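Local atomic coordinates of adenylate kinase (Cryptosporidium parvum Iowa II, PDB entry 3BE4), a protein that probably transfers a phosphate between ATP and AMP as an adenylate kinase, here bound to the bisubstrate-type inhibitor bis(adenosine)-5'-pentaphosphate. Residues K55-I58 / F63-D66; I68-V73 / A102-E107. All coordinates share one frame; numbering follows the deposited sequence. Where two conformers were deposited one is given.

Contact 1. Residues K55-I58 / F63-D66; sequences KSII and FVGD. With AP5 (bis(adenosine)-5'-pentaphosphate), chain C.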
# COMPACT_ATOMS: atom_id res chain seq x y z
N LYS A 55 -11.36 13.47 -2.91
CA LYS A 55 -10.88 13.88 -1.58
C LYS A 55 -11.86 13.53 -0.49
O LYS A 55 -11.48 12.97 0.55
CB LYS A 55 -10.60 15.44 -1.64
CG LYS A 55 -10.01 15.90 -0.34
CD LYS A 55 -9.83 17.37 -0.43
CE LYS A 55 -9.49 17.99 0.97
NZ LYS A 55 -8.20 17.48 1.62
N SER A 56 -13.16 13.86 -0.70
CA SER A 56 -14.08 13.51 0.36
C SER A 56 -14.20 11.98 0.59
O SER A 56 -14.31 11.55 1.74
CB SER A 56 -15.47 14.18 0.04
OG SER A 56 -16.30 13.93 1.15
N ILE A 57 -14.31 11.25 -0.50
CA ILE A 57 -14.40 9.78 -0.40
C ILE A 57 -13.22 9.19 0.40
O ILE A 57 -13.43 8.47 1.37
CB ILE A 57 -14.49 9.16 -1.80
CG1 ILE A 57 -15.81 9.57 -2.54
CG2 ILE A 57 -14.21 7.69 -1.65
CD1 ILE A 57 -15.72 9.31 -3.99
N ILE A 58 -11.96 9.64 0.10
CA ILE A 58 -10.80 9.16 0.87
C ILE A 58 -10.88 9.57 2.31
O ILE A 58 -10.69 8.75 3.19
CB ILE A 58 -9.50 9.80 0.19
CG1 ILE A 58 -9.40 9.13 -1.15
CG2 ILE A 58 -8.35 9.75 1.10
CD1 ILE A 58 -8.32 9.86 -2.04
N PHE A 63 -13.91 3.48 -0.41
CA PHE A 63 -13.22 3.23 -1.61
C PHE A 63 -13.56 4.20 -2.72
O PHE A 63 -14.74 4.49 -2.96
CB PHE A 63 -13.46 1.85 -2.20
CG PHE A 63 -12.93 0.75 -1.36
CD1 PHE A 63 -12.10 0.98 -0.19
CD2 PHE A 63 -13.22 -0.58 -1.75
CE1 PHE A 63 -11.55 -0.14 0.57
CE2 PHE A 63 -12.72 -1.68 -1.02
CZ PHE A 63 -11.79 -1.49 0.09
N VAL A 64 -12.55 4.62 -3.51
CA VAL A 64 -12.83 5.31 -4.70
C VAL A 64 -13.24 4.25 -5.71
O VAL A 64 -12.95 3.05 -5.54
CB VAL A 64 -11.50 6.05 -5.10
CG1 VAL A 64 -11.52 6.60 -6.51
CG2 VAL A 64 -11.23 7.15 -4.04
N GLY A 65 -13.89 4.68 -6.78
CA GLY A 65 -14.35 3.76 -7.86
C GLY A 65 -13.30 2.80 -8.47
O GLY A 65 -12.10 3.22 -8.66
N ASP A 66 -13.63 1.54 -8.71
CA ASP A 66 -12.71 0.58 -9.30
C ASP A 66 -12.10 1.12 -10.57
O ASP A 66 -10.88 0.96 -10.83
CB ASP A 66 -13.46 -0.67 -9.64
CG ASP A 66 -13.75 -1.53 -8.37
OD1 ASP A 66 -13.08 -1.43 -7.26
OD2 ASP A 66 -14.71 -2.42 -8.43
PA AP5 C . -3.89 4.32 1.57
O1A AP5 C . -2.97 5.55 1.56
O2A AP5 C . -3.41 3.06 1.01
O3A AP5 C . -4.41 4.08 3.07
PB AP5 C . -4.86 2.76 3.82
O1B AP5 C . -5.38 1.77 2.88
O2B AP5 C . -5.69 3.21 5.03
O3B AP5 C . -3.36 2.22 4.35
PG AP5 C . -2.21 3.03 5.04
O1G AP5 C . -2.80 3.80 6.17
O2G AP5 C . -1.48 3.73 3.97
O3G AP5 C . -1.44 1.77 5.60
PD AP5 C . 0.02 1.10 5.31
O1D AP5 C . 0.65 1.84 4.21
O2D AP5 C . -0.22 -0.35 5.26
O3D AP5 C . 0.77 1.36 6.71
PE AP5 C . 1.99 2.33 7.01
O1E AP5 C . 1.61 3.67 6.63
O2E AP5 C . 3.29 1.78 6.46
O5F AP5 C . -5.28 4.59 0.83
C5F AP5 C . -5.82 5.89 1.14
C4F AP5 C . -7.34 5.75 0.72
O4F AP5 C . -7.39 5.94 -0.68
C3F AP5 C . -8.05 4.47 0.97
O3F AP5 C . -8.55 4.40 2.29
C2F AP5 C . -9.18 4.66 -0.06
O2F AP5 C . -10.10 5.74 0.35
C1F AP5 C . -8.44 5.16 -1.29
N9A AP5 C . -7.91 4.05 -2.04
C8A AP5 C . -6.52 3.76 -2.13
N7A AP5 C . -6.33 2.70 -2.90
C5A AP5 C . -7.59 2.31 -3.38
C6A AP5 C . -7.97 1.31 -4.26
N6A AP5 C . -7.22 0.33 -4.78
N1A AP5 C . -9.36 1.25 -4.50
C2A AP5 C . -10.14 2.17 -3.98
N3A AP5 C . -9.82 3.16 -3.12
C4A AP5 C . -8.44 3.27 -2.88
O5J AP5 C . 2.12 2.14 8.56
C5J AP5 C . 1.08 2.74 9.48
C4J AP5 C . 1.86 3.11 10.76
O4J AP5 C . 2.45 2.00 11.46
C3J AP5 C . 2.91 4.19 10.49
O3J AP5 C . 2.94 5.09 11.58
C2J AP5 C . 4.12 3.31 10.57
O2J AP5 C . 5.26 4.04 10.99
C1J AP5 C . 3.94 2.30 11.62
N9B AP5 C . 4.53 1.01 11.50
C8B AP5 C . 4.81 0.32 10.32
N7B AP5 C . 5.30 -0.89 10.66
C5B AP5 C . 5.35 -0.98 12.03
C6B AP5 C . 5.60 -2.06 12.94
N6B AP5 C . 6.00 -3.24 12.47
N1B AP5 C . 5.49 -1.81 14.27
C2B AP5 C . 4.99 -0.58 14.72
N3B AP5 C . 4.65 0.46 13.89
C4B AP5 C . 4.73 0.23 12.53
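Ile-57 and Ile-58, near the end of helix 52-60, meet Val-64 in the turn between helix 52-60 and helix 66-78, which lines the pocket of one adenosine of the bound AP5. The nearest CA atoms across it, those of Ile-57 and Val-64, are 6.4 Å apart. Few apolar atoms meet. Val-64 CG2 sits against both isoleucines, 3.9 Å from Ile-57 CG2 and 4.0 Å from Ile-58 CG1. Ile-57 holds CG2 anti to its own backbone nitrogen, and this same methyl also lies 3.5 Å from Phe-63 O, so one branch touches both the loop backbone and the valine. Ile-58 faces two ways: CG1 meets Val-64 and also lies 3.8 Å from AP5 O2F, packing on the ribose, while elsewhere its side chain rests on Leu-40, Arg-41 and Ile-44 of helix 36-45.

The loop supplies the directional bond. Val-64 N donates to AP5 N3A over 3.1 Å at an N-H...N angle of 153°, and Asn-62 O, two residues earlier, takes another hydrogen bond from the ligand. Beside them Phe-63 CB approaches AP5 C2A at 3.8 Å, with the phenyl ring set obliquely to that atom and covered further out by helix 170-184. Gly-65 then N-caps helix 66-78, whose Asp-66 OD1 is hydrogen-bonded to Gln-97 NE2 and Thr-94 OG1. Backbone reading of the base, with an isoleucine against the sugar, is consistent with the AMP site of adenylate kinases.

Contact 2. Residues I68-V73 / A102-E107; sequences IVLGLV and AKILSE. With AP5 (bis(adenosine)-5'-pentaphosphate), chain C.
Ile-104 reaches from helix 95-108 to helix 66-78 and touches Leu-70 and Val-73, residues three apart on the same side of that helix. All of the touching from its side is done by one atom, the terminal methyl CD1, which lies 4.4 Å from Leu-70 CD2 and 4.3 Å from Val-73 CG1. The isoleucine can span the distance because its chain runs out extended beyond CB (chi2 166°), carrying CD1 away from its own helix. Leu-70 reaches the meeting point through the end of its side chain, whereas Val-73 offers a short branch close to the backbone. The helices are not tight here: the nearest CA atoms, those of Val-73 and Ile-104, are 9.1 Å apart, and the two segments bury just 101 Å² between them.

Further out, Ile-104 also touches Lys-74 and Phe-77, farther along helix 66-78. Phe-91, from a loop, touches Val-69, Leu-70 and Val-73 of helix 66-78, giving those three side chains a common neighbour. Val-73 and Val-69 also touch Thr-36 of helix 36-45, whose OG1 is hydrogen-bonded to AP5. Val-69 lays both methyls over one face of the adenine: in the conformer described, of two modelled, CG1 lies 3.7 Å from AP5 N6A and CG2 lies 3.9 Å from AP5 N1A. Helix 66-78 thus carries an aliphatic contact to the base and, a little farther round, the contact to Ile-104.

No hydrogen bond or charge pair crosses between these two segments. The join rests on dispersion and the burial of apolar methyls, and contacts of this kind are less directional than hydrogen bonds.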
# COMPACT_ATOMS: atom_id res chain seq x y z
N ILE A 68 -11.57 4.19 -11.64
CA ILE A 68 -10.64 5.28 -11.43
C ILE A 68 -9.25 4.68 -11.04
O ILE A 68 -8.20 5.08 -11.62
CB ILE A 68 -11.16 6.16 -10.28
CG1 ILE A 68 -12.38 6.91 -10.85
CG2 ILE A 68 -10.13 7.20 -9.88
CD1 ILE A 68 -13.20 7.70 -9.79
N VAL A 69 -9.21 3.80 -10.05
CA VAL A 69 -7.95 3.29 -9.67
C VAL A 69 -7.36 2.36 -10.70
O VAL A 69 -6.13 2.35 -10.93
CB VAL A 69 -7.99 2.73 -8.28
CG1 VAL A 69 -6.69 2.19 -7.97
CG2 VAL A 69 -8.45 3.84 -7.30
N LEU A 70 -8.19 1.53 -11.37
CA LEU A 70 -7.62 0.70 -12.46
C LEU A 70 -6.99 1.61 -13.56
O LEU A 70 -5.95 1.26 -14.10
CB LEU A 70 -8.77 -0.09 -13.08
CG LEU A 70 -8.96 -1.39 -12.29
CD1 LEU A 70 -10.39 -2.03 -12.54
CD2 LEU A 70 -7.89 -2.45 -12.58
N GLY A 71 -7.58 2.79 -13.80
CA GLY A 71 -7.06 3.76 -14.81
C GLY A 71 -5.67 4.20 -14.41
O GLY A 71 -4.77 4.28 -15.25
N LEU A 72 -5.54 4.51 -13.14
CA LEU A 72 -4.23 5.06 -12.65
C LEU A 72 -3.20 3.95 -12.68
O LEU A 72 -2.00 4.25 -13.07
CB LEU A 72 -4.30 5.58 -11.21
CG LEU A 72 -5.22 6.79 -11.00
CD1 LEU A 72 -5.28 7.06 -9.46
CD2 LEU A 72 -4.72 7.94 -11.83
N VAL A 73 -3.55 2.73 -12.33
CA VAL A 73 -2.54 1.63 -12.36
C VAL A 73 -2.20 1.30 -13.82
O VAL A 73 -1.05 1.10 -14.17
CB VAL A 73 -3.06 0.45 -11.61
CG1 VAL A 73 -2.24 -0.82 -11.87
CG2 VAL A 73 -3.20 0.91 -10.05
N ALA A 102 -5.42 -8.69 -13.55
CA ALA A 102 -5.09 -9.91 -14.30
C ALA A 102 -5.14 -9.61 -15.83
O ALA A 102 -4.29 -10.07 -16.55
CB ALA A 102 -6.16 -10.96 -13.92
N LYS A 103 -6.07 -8.78 -16.28
CA LYS A 103 -6.20 -8.37 -17.71
C LYS A 103 -5.04 -7.52 -18.13
O LYS A 103 -4.48 -7.71 -19.22
CB LYS A 103 -7.52 -7.63 -17.95
CG LYS A 103 -8.71 -8.55 -17.74
CD LYS A 103 -10.09 -7.87 -18.04
CE LYS A 103 -11.27 -8.66 -17.43
NZ LYS A 103 -12.37 -7.59 -17.39
N ILE A 104 -4.63 -6.57 -17.27
CA ILE A 104 -3.52 -5.71 -17.59
C ILE A 104 -2.31 -6.57 -17.73
O ILE A 104 -1.54 -6.43 -18.75
CB ILE A 104 -3.27 -4.67 -16.44
CG1 ILE A 104 -4.29 -3.59 -16.46
CG2 ILE A 104 -1.83 -4.06 -16.59
CD1 ILE A 104 -4.35 -2.70 -15.13
N LEU A 105 -2.04 -7.52 -16.82
CA LEU A 105 -0.81 -8.32 -16.88
C LEU A 105 -0.93 -9.30 -18.08
O LEU A 105 0.08 -9.67 -18.69
CB LEU A 105 -0.56 -9.16 -15.63
CG LEU A 105 -0.32 -8.32 -14.36
CD1 LEU A 105 -0.41 -9.12 -13.06
CD2 LEU A 105 1.08 -7.61 -14.48
N SER A 106 -2.15 -9.77 -18.33
CA SER A 106 -2.35 -10.77 -19.44
C SER A 106 -1.96 -10.09 -20.73
O SER A 106 -1.21 -10.67 -21.55
CB SER A 106 -3.78 -11.27 -19.47
OG SER A 106 -3.89 -12.13 -20.57
N GLU A 107 -2.38 -8.85 -20.90
CA GLU A 107 -2.08 -8.09 -22.10
C GLU A 107 -0.64 -7.72 -22.32
O GLU A 107 -0.29 -7.32 -23.42
CB GLU A 107 -2.97 -6.86 -22.20
CG GLU A 107 -4.42 -7.39 -22.35
CD GLU A 107 -5.51 -6.38 -21.96
OE1 GLU A 107 -5.19 -5.16 -21.77
OE2 GLU A 107 -6.70 -6.83 -21.84
PA AP5 C . -3.89 4.32 1.57
O1A AP5 C . -2.97 5.55 1.56
O2A AP5 C . -3.41 3.06 1.01
O3A AP5 C . -4.41 4.08 3.07
PB AP5 C . -4.86 2.76 3.82
O1B AP5 C . -5.38 1.77 2.88
O2B AP5 C . -5.69 3.21 5.03
O3B AP5 C . -3.36 2.22 4.35
PG AP5 C . -2.21 3.03 5.04
O1G AP5 C . -2.80 3.80 6.17
O2G AP5 C . -1.48 3.73 3.97
O3G AP5 C . -1.44 1.77 5.60
PD AP5 C . 0.02 1.10 5.31
O1D AP5 C . 0.65 1.84 4.21
O2D AP5 C . -0.22 -0.35 5.26
O3D AP5 C . 0.77 1.36 6.71
PE AP5 C . 1.99 2.33 7.01
O1E AP5 C . 1.61 3.67 6.63
O2E AP5 C . 3.29 1.78 6.46
O5F AP5 C . -5.28 4.59 0.83
C5F AP5 C . -5.82 5.89 1.14
C4F AP5 C . -7.34 5.75 0.72
O4F AP5 C . -7.39 5.94 -0.68
C3F AP5 C . -8.05 4.47 0.97
O3F AP5 C . -8.55 4.40 2.29
C2F AP5 C . -9.18 4.66 -0.06
O2F AP5 C . -10.10 5.74 0.35
C1F AP5 C . -8.44 5.16 -1.29
N9A AP5 C . -7.91 4.05 -2.04
C8A AP5 C . -6.52 3.76 -2.13
N7A AP5 C . -6.33 2.70 -2.90
C5A AP5 C . -7.59 2.31 -3.38
C6A AP5 C . -7.97 1.31 -4.26
N6A AP5 C . -7.22 0.33 -4.78
N1A AP5 C . -9.36 1.25 -4.50
C2A AP5 C . -10.14 2.17 -3.98
N3A AP5 C . -9.82 3.16 -3.12
C4A AP5 C . -8.44 3.27 -2.88
O5J AP5 C . 2.12 2.14 8.56
C5J AP5 C . 1.08 2.74 9.48
C4J AP5 C . 1.86 3.11 10.76
O4J AP5 C . 2.45 2.00 11.46
C3J AP5 C . 2.91 4.19 10.49
O3J AP5 C . 2.94 5.09 11.58
C2J AP5 C . 4.12 3.31 10.57
O2J AP5 C . 5.26 4.04 10.99
C1J AP5 C . 3.94 2.30 11.62
N9B AP5 C . 4.53 1.01 11.50
C8B AP5 C . 4.81 0.32 10.32
N7B AP5 C . 5.30 -0.89 10.66
C5B AP5 C . 5.35 -0.98 12.03
C6B AP5 C . 5.60 -2.06 12.94
N6B AP5 C . 6.00 -3.24 12.47
N1B AP5 C . 5.49 -1.81 14.27
C2B AP5 C . 4.99 -0.58 14.72
N3B AP5 C . 4.65 0.46 13.89
C4B AP5 C . 4.73 0.23 12.53

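Contact 1 closes before contact 2 opens, and the two are in series along the chain, their centres 18 Å apart. Helix 52-60 and helix 66-78 follow each other directly, so the loop of contact 1 leads straight into the helix that contact 2 joins to helix 95-108. The two also touch, through Val-64 CG1 and Val-69 CG2 at 4.2 Å. Both contacts touch the same adenosine, contact 2 through Val-69 of its first segment. Contact 1 lies at the nucleotide itself, while contact 2 extends outward from it to a neighbouring helix of the P-loop kinase fold. Together they place the probable AMP pocket against the helices that flank the parallel sheet.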